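Local coordinates for protein 4-methyl-5(B-hydroxyethyl)-thiazole monophosphate biosynthesis enzyme (Vibrio cholerae O1 biovar El Tor, PDB 3OT1) that is of unknown function but has a DJ-1/PfpI fold and may act in making the thiazole monophosphate precursor of thiamine, at residues A[95-100]-A[122-127]; A[117-122]-A[137-142]. All coordinates share one frame; numbering follows the deposited sequence.

Contact 1: A[95-100]-A[122-127]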
loop_
_atom_site.group_PDB
_atom_site.type_symbol
_atom_site.label_atom_id
_atom_site.label_comp_id
_atom_site.label_asym_id
_atom_site.label_seq_id
_atom_site.Cartn_x
_atom_site.Cartn_y
_atom_site.Cartn_z
ATOM N N ALA A 95 12.698 -6.798 22.554
ATOM C CA ALA A 95 12.861 -8.185 22.959
ATOM C C ALA A 95 12.470 -9.159 21.848
ATOM O O ALA A 95 13.104 -10.206 21.714
ATOM C CB ALA A 95 12.052 -8.457 24.253
ATOM N N LEU A 96 11.415 -8.858 21.080
ATOM C CA LEU A 96 11.023 -9.733 19.990
ATOM C C LEU A 96 12.093 -9.758 18.918
ATOM O O LEU A 96 12.317 -10.785 18.316
ATOM C CB LEU A 96 9.688 -9.301 19.385
ATOM C CG LEU A 96 8.495 -9.740 20.200
ATOM C CD1 LEU A 96 7.276 -8.972 19.766
ATOM C CD2 LEU A 96 8.219 -11.246 20.086
ATOM N N ILE A 97 12.725 -8.619 18.639
ATOM C CA ILE A 97 13.820 -8.636 17.668
ATOM C C ILE A 97 14.901 -9.629 18.128
ATOM O O ILE A 97 15.378 -10.447 17.339
ATOM C CB ILE A 97 14.419 -7.244 17.445
ATOM C CG1 ILE A 97 13.388 -6.309 16.783
ATOM C CG2 ILE A 97 15.712 -7.336 16.636
ATOM C CD1 ILE A 97 13.799 -4.855 16.841
ATOM N N ASP A 98 15.273 -9.558 19.399
ATOM C CA ASP A 98 16.260 -10.477 19.957
ATOM C C ASP A 98 15.782 -11.935 19.832
ATOM O O ASP A 98 16.535 -12.813 19.444
ATOM C CB ASP A 98 16.499 -10.183 21.430
ATOM C CG ASP A 98 17.076 -8.799 21.715
ATOM O OD1 ASP A 98 17.622 -8.168 20.818
ATOM O OD2 ASP A 98 16.947 -8.361 22.886
ATOM N N ALA A 99 14.522 -12.165 20.172
ATOM C CA ALA A 99 13.992 -13.535 20.186
ATOM C C ALA A 99 13.974 -14.139 18.787
ATOM O O ALA A 99 14.399 -15.280 18.605
ATOM C CB ALA A 99 12.609 -13.586 20.821
ATOM N N PHE A 100 13.473 -13.413 17.793
ATOM C CA PHE A 100 13.430 -13.913 16.427
ATOM C C PHE A 100 14.833 -14.166 15.901
ATOM O O PHE A 100 15.112 -15.202 15.316
ATOM C CB PHE A 100 12.703 -12.937 15.490
ATOM C CG PHE A 100 11.207 -13.115 15.462
ATOM C CD1 PHE A 100 10.587 -13.877 14.476
ATOM C CD2 PHE A 100 10.406 -12.488 16.377
ATOM C CE1 PHE A 100 9.226 -14.035 14.424
ATOM C CE2 PHE A 100 9.015 -12.604 16.326
ATOM C CZ PHE A 100 8.429 -13.389 15.341
ATOM N N GLN A 122 21.135 -0.987 19.024
ATOM C CA GLN A 122 22.154 -2.029 18.845
ATOM C C GLN A 122 21.546 -3.363 18.468
ATOM O O GLN A 122 21.833 -4.380 19.074
ATOM C CB GLN A 122 23.028 -2.205 20.101
ATOM C CG GLN A 122 23.800 -0.998 20.455
ATOM C CD GLN A 122 22.958 0.069 21.102
ATOM O OE1 GLN A 122 22.107 -0.209 21.964
ATOM N NE2 GLN A 122 23.172 1.307 20.685
ATOM N N LYS A 123 20.699 -3.350 17.455
ATOM C CA LYS A 123 20.220 -4.581 16.851
ATOM C C LYS A 123 20.915 -4.769 15.514
ATOM O O LYS A 123 21.138 -3.803 14.799
ATOM C CB LYS A 123 18.705 -4.578 16.652
ATOM C CG LYS A 123 17.897 -4.231 17.898
ATOM C CD LYS A 123 18.146 -5.136 19.069
ATOM C CE LYS A 123 17.250 -4.776 20.205
ATOM N NZ LYS A 123 17.625 -5.499 21.471
ATOM N N PHE A 124 21.248 -6.016 15.182
ATOM C CA PHE A 124 21.925 -6.353 13.926
ATOM C C PHE A 124 23.227 -5.580 13.748
ATOM O O PHE A 124 23.585 -5.156 12.647
ATOM C CB PHE A 124 20.971 -6.219 12.727
ATOM C CG PHE A 124 19.778 -7.079 12.877
ATOM C CD1 PHE A 124 19.894 -8.441 12.700
ATOM C CD2 PHE A 124 18.562 -6.559 13.288
ATOM C CE1 PHE A 124 18.804 -9.267 12.886
ATOM C CE2 PHE A 124 17.481 -7.369 13.472
ATOM C CZ PHE A 124 17.596 -8.729 13.276
ATOM N N VAL A 125 23.957 -5.447 14.848
ATOM C CA VAL A 125 25.276 -4.855 14.806
ATOM C C VAL A 125 26.154 -5.654 13.844
ATOM O O VAL A 125 26.168 -6.888 13.863
ATOM C CB VAL A 125 25.924 -4.812 16.205
ATOM C CG1 VAL A 125 27.339 -4.232 16.130
ATOM C CG2 VAL A 125 25.092 -3.974 17.142
ATOM N N GLY A 126 26.831 -4.942 12.960
ATOM C CA GLY A 126 27.657 -5.591 11.964
ATOM C C GLY A 126 26.956 -5.999 10.679
ATOM O O GLY A 126 27.623 -6.381 9.733
ATOM N N ALA A 127 25.635 -5.877 10.605
ATOM C CA ALA A 127 24.902 -6.280 9.399
ATOM C C ALA A 127 24.908 -5.192 8.347
ATOM O O ALA A 127 24.835 -4.005 8.678
ATOM C CB ALA A 127 23.459 -6.621 9.732
HETATM O O HOH W 1 15.975 -5.817 23.936
#
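Ile-97 and Asp-98, on one turn of helix 91-102, face Lys-123 and Phe-124 in the irregular chain that follows helix 113-119; the backbones come nearest where Ile-97 CA and Lys-123 CA lie 7.6 Å apart. Segment 122-127 bends sharply. Phe-124 to Ala-127 form a type II beta turn closed by Ala-127 N to Phe-124 O at 3.0 Å, with Gly-126 at the third position and a positive phi of 87°. The apolar half of the contact is made by the branch methyl of Ile-97: CG2 sits 3.6 Å from Phe-124 CE2, near one corner of the ring, and 4.0 Å from Lys-123 CG. It thus touches both the aromatic ring and the aliphatic start of the lysine chain. This helix belongs to the beta-alpha-beta crossover from strand 74-77 to strand 106-110 of the central sheet. Its inner side, with Ile-97 and Phe-100, rests on Leu-75, while Phe-124 reaches Val-107 and packs edge-to-face with Phe-118. Across the two segments the charged pair lies at the more exposed margin. Lys-123 turns at CB-CG (chi2 -58°) and then runs extended past Ile-97; its side chain and that of Asp-98 cross at about a right angle, which brings the ammonium to the carboxylate. The salt bridge, Lys-123 NZ to Asp-98 OD1, measures 2.7 Å; the ammonium approaches on the syn side, 20° out of the carboxylate plane. A water completes the link, giving a proton to Asp-98 OD2 at 2.9 Å and accepting one from Lys-123 NZ at 3.0 Å. Both carboxylate oxygens are therefore engaged, OD1 by the lysine directly and OD2 through the water. On the turn itself, Gly-126 O receives Arg-143 NH2 and Val-125 O receives Gln-155 NE2.

Contact 2: A[117-122]-A[137-142]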
loop_
_atom_site.group_PDB
_atom_site.type_symbol
_atom_site.label_atom_id
_atom_site.label_comp_id
_atom_site.label_asym_id
_atom_site.label_seq_id
_atom_site.Cartn_x
_atom_site.Cartn_y
_atom_site.Cartn_z
ATOM N N VAL A 117 15.384 2.146 14.908
ATOM C CA VAL A 117 15.316 1.005 15.810
ATOM C C VAL A 117 16.663 0.262 15.838
ATOM O O VAL A 117 17.308 0.213 16.887
ATOM C CB VAL A 117 14.154 0.055 15.495
ATOM C CG1 VAL A 117 14.134 -1.072 16.545
ATOM C CG2 VAL A 117 12.832 0.831 15.457
ATOM N N PHE A 118 17.094 -0.306 14.719
ATOM C CA PHE A 118 18.268 -1.180 14.780
ATOM C C PHE A 118 19.550 -0.412 15.128
ATOM O O PHE A 118 20.280 -0.789 16.049
ATOM C CB PHE A 118 18.501 -1.944 13.479
ATOM C CG PHE A 118 17.358 -2.825 13.019
ATOM C CD1 PHE A 118 16.354 -3.282 13.871
ATOM C CD2 PHE A 118 17.328 -3.220 11.682
ATOM C CE1 PHE A 118 15.342 -4.093 13.374
ATOM C CE2 PHE A 118 16.338 -4.032 11.217
ATOM C CZ PHE A 118 15.353 -4.468 12.043
ATOM N N ALA A 119 19.821 0.659 14.387
ATOM C CA ALA A 119 21.044 1.414 14.596
ATOM C C ALA A 119 21.032 2.039 15.996
ATOM O O ALA A 119 22.046 1.972 16.691
ATOM C CB ALA A 119 21.254 2.420 13.499
ATOM N N LYS A 120 19.889 2.549 16.465
ATOM C CA LYS A 120 19.803 3.208 17.778
ATOM C C LYS A 120 19.806 2.276 18.995
ATOM O O LYS A 120 20.247 2.665 20.071
ATOM C CB LYS A 120 18.565 4.129 17.836
ATOM C CG LYS A 120 18.643 5.340 16.925
ATOM C CD LYS A 120 19.860 6.191 17.225
ATOM N N GLN A 121 19.325 1.042 18.842
ATOM C CA GLN A 121 19.184 0.102 19.956
ATOM C C GLN A 121 20.090 -1.121 19.829
ATOM O O GLN A 121 19.858 -2.141 20.477
ATOM C CB GLN A 121 17.715 -0.290 20.121
ATOM C CG GLN A 121 16.804 0.856 20.542
ATOM C CD GLN A 121 17.146 1.395 21.923
ATOM O OE1 GLN A 121 17.667 0.668 22.790
ATOM N NE2 GLN A 121 16.868 2.665 22.133
ATOM N N GLN A 122 21.135 -0.987 19.024
ATOM C CA GLN A 122 22.154 -2.029 18.845
ATOM C C GLN A 122 21.546 -3.363 18.468
ATOM O O GLN A 122 21.833 -4.380 19.074
ATOM C CB GLN A 122 23.028 -2.205 20.101
ATOM C CG GLN A 122 23.800 -0.998 20.455
ATOM C CD GLN A 122 22.958 0.069 21.102
ATOM O OE1 GLN A 122 22.107 -0.209 21.964
ATOM N NE2 GLN A 122 23.172 1.307 20.685
ATOM N N ASP A 137 22.246 8.458 6.965
ATOM C CA ASP A 137 23.319 8.916 7.835
ATOM C C ASP A 137 23.345 8.251 9.219
ATOM O O ASP A 137 24.310 8.403 9.964
ATOM C CB ASP A 137 23.330 10.454 7.930
ATOM C CG ASP A 137 22.117 11.037 8.658
ATOM O OD1 ASP A 137 22.214 12.231 9.026
ATOM O OD2 ASP A 137 21.091 10.357 8.876
ATOM N N HIS A 138 22.296 7.501 9.551
ATOM C CA HIS A 138 22.252 6.747 10.796
ATOM C C HIS A 138 22.973 5.394 10.727
ATOM O O HIS A 138 23.200 4.761 11.745
ATOM C CB HIS A 138 20.802 6.457 11.170
ATOM C CG HIS A 138 20.063 7.633 11.718
ATOM N ND1 HIS A 138 20.010 8.859 11.089
ATOM C CD2 HIS A 138 19.311 7.754 12.835
ATOM C CE1 HIS A 138 19.279 9.692 11.810
ATOM N NE2 HIS A 138 18.844 9.045 12.876
ATOM N N ILE A 139 23.284 4.929 9.528
ATOM C CA ILE A 139 23.857 3.603 9.349
ATOM C C ILE A 139 25.379 3.764 9.178
ATOM O O ILE A 139 25.824 4.641 8.432
ATOM C CB ILE A 139 23.251 2.945 8.088
ATOM C CG1 ILE A 139 21.712 2.999 8.073
ATOM C CG2 ILE A 139 23.774 1.533 7.935
ATOM C CD1 ILE A 139 21.051 2.437 9.306
ATOM N N PRO A 140 26.186 2.901 9.825
ATOM C CA PRO A 140 27.639 3.005 9.589
ATOM C C PRO A 140 27.946 2.952 8.104
ATOM O O PRO A 140 27.414 2.101 7.393
ATOM C CB PRO A 140 28.207 1.784 10.326
ATOM C CG PRO A 140 27.205 1.520 11.405
ATOM C CD PRO A 140 25.864 1.819 10.766
ATOM N N SER A 141 28.778 3.879 7.632
ATOM C CA SER A 141 28.972 4.054 6.205
ATOM C C SER A 141 29.433 2.778 5.498
ATOM O O SER A 141 29.029 2.522 4.367
ATOM C CB SER A 141 29.963 5.195 5.942
ATOM O OG SER A 141 31.195 4.939 6.604
ATOM N N GLU A 142 30.268 1.983 6.165
ATOM C CA GLU A 142 30.806 0.762 5.572
ATOM C C GLU A 142 29.761 -0.358 5.532
ATOM O O GLU A 142 29.937 -1.316 4.795
ATOM C CB GLU A 142 32.087 0.321 6.313
ATOM C CG GLU A 142 32.832 -0.865 5.673
ATOM C CD GLU A 142 32.310 -2.226 6.130
ATOM O OE1 GLU A 142 32.524 -3.221 5.405
ATOM O OE2 GLU A 142 31.675 -2.294 7.206
#
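Ala-119 meets His-138 and Ile-139 at the far end of helix 113-119, the helix that follows strand 106-110 in a strand-turn-helix unit; in DJ-1 relatives this unit forms the nucleophile elbow, whose sharp turn lies at the other end of the helix. The nearest CA atoms, Ala-119 CA and Ile-139 CA, are 6.3 Å apart. Such nearness suits the short alanine side chain: its CB points at the loop and lies 3.5 Å from His-138 O, a van der Waals contact with a backbone carbonyl. The same methyl touches the tip of Ile-139, with CD1 4.2 Å from Ala-119 CB. Ile-139 leaves its backbone in another direction, but the bend at CB-CG1 (chi2 -54°) carries the terminal methyl over to the helix. Beside this packing, His-138 ND1 donates to Asp-137 OD2 at 2.9 Å. Asp-137 OD2 lies practically in the imidazole plane, whereas His-138 ND1 stands above the carboxylate plane, 43° out of it. This bond probably limits rotation of the ring, which also packs edge-to-face with Phe-135 and touches Ala-115 and Leu-116. Ile-139 is buried among Met-129, Cys-131 and Leu-144 of the surrounding loops, while Val-117 and Phe-118 turn inward, to Ile-97 of helix 91-102 and, for Phe-118, to Val-107 and Ala-109 of strand 106-110.

Overall arrangement
The two contacts lie on the same side of the chain's centre, about 12 Å apart between centres, and meet along the chain after helix 113-119. Both are partly buried, with Ile-97 and Phe-124 the buried members of contact 1 and Ile-139 that of contact 2, whose centre lies farther from the chain's centre, about 16 Å against 13 Å. Contact 1 joins that chain to the neighbouring helix 91-102 through an apolar patch with a charged, hydrated margin; contact 2 packs the helix's own last turn against a loop by a methyl group, without polar links. Phe-118 connects them: its backbone O probably accepts a hydrogen bond from Lys-123 N at 3.0 Å. Helix 113-119 is thus flanked by helix 91-102 and by the loop carrying Ile-139.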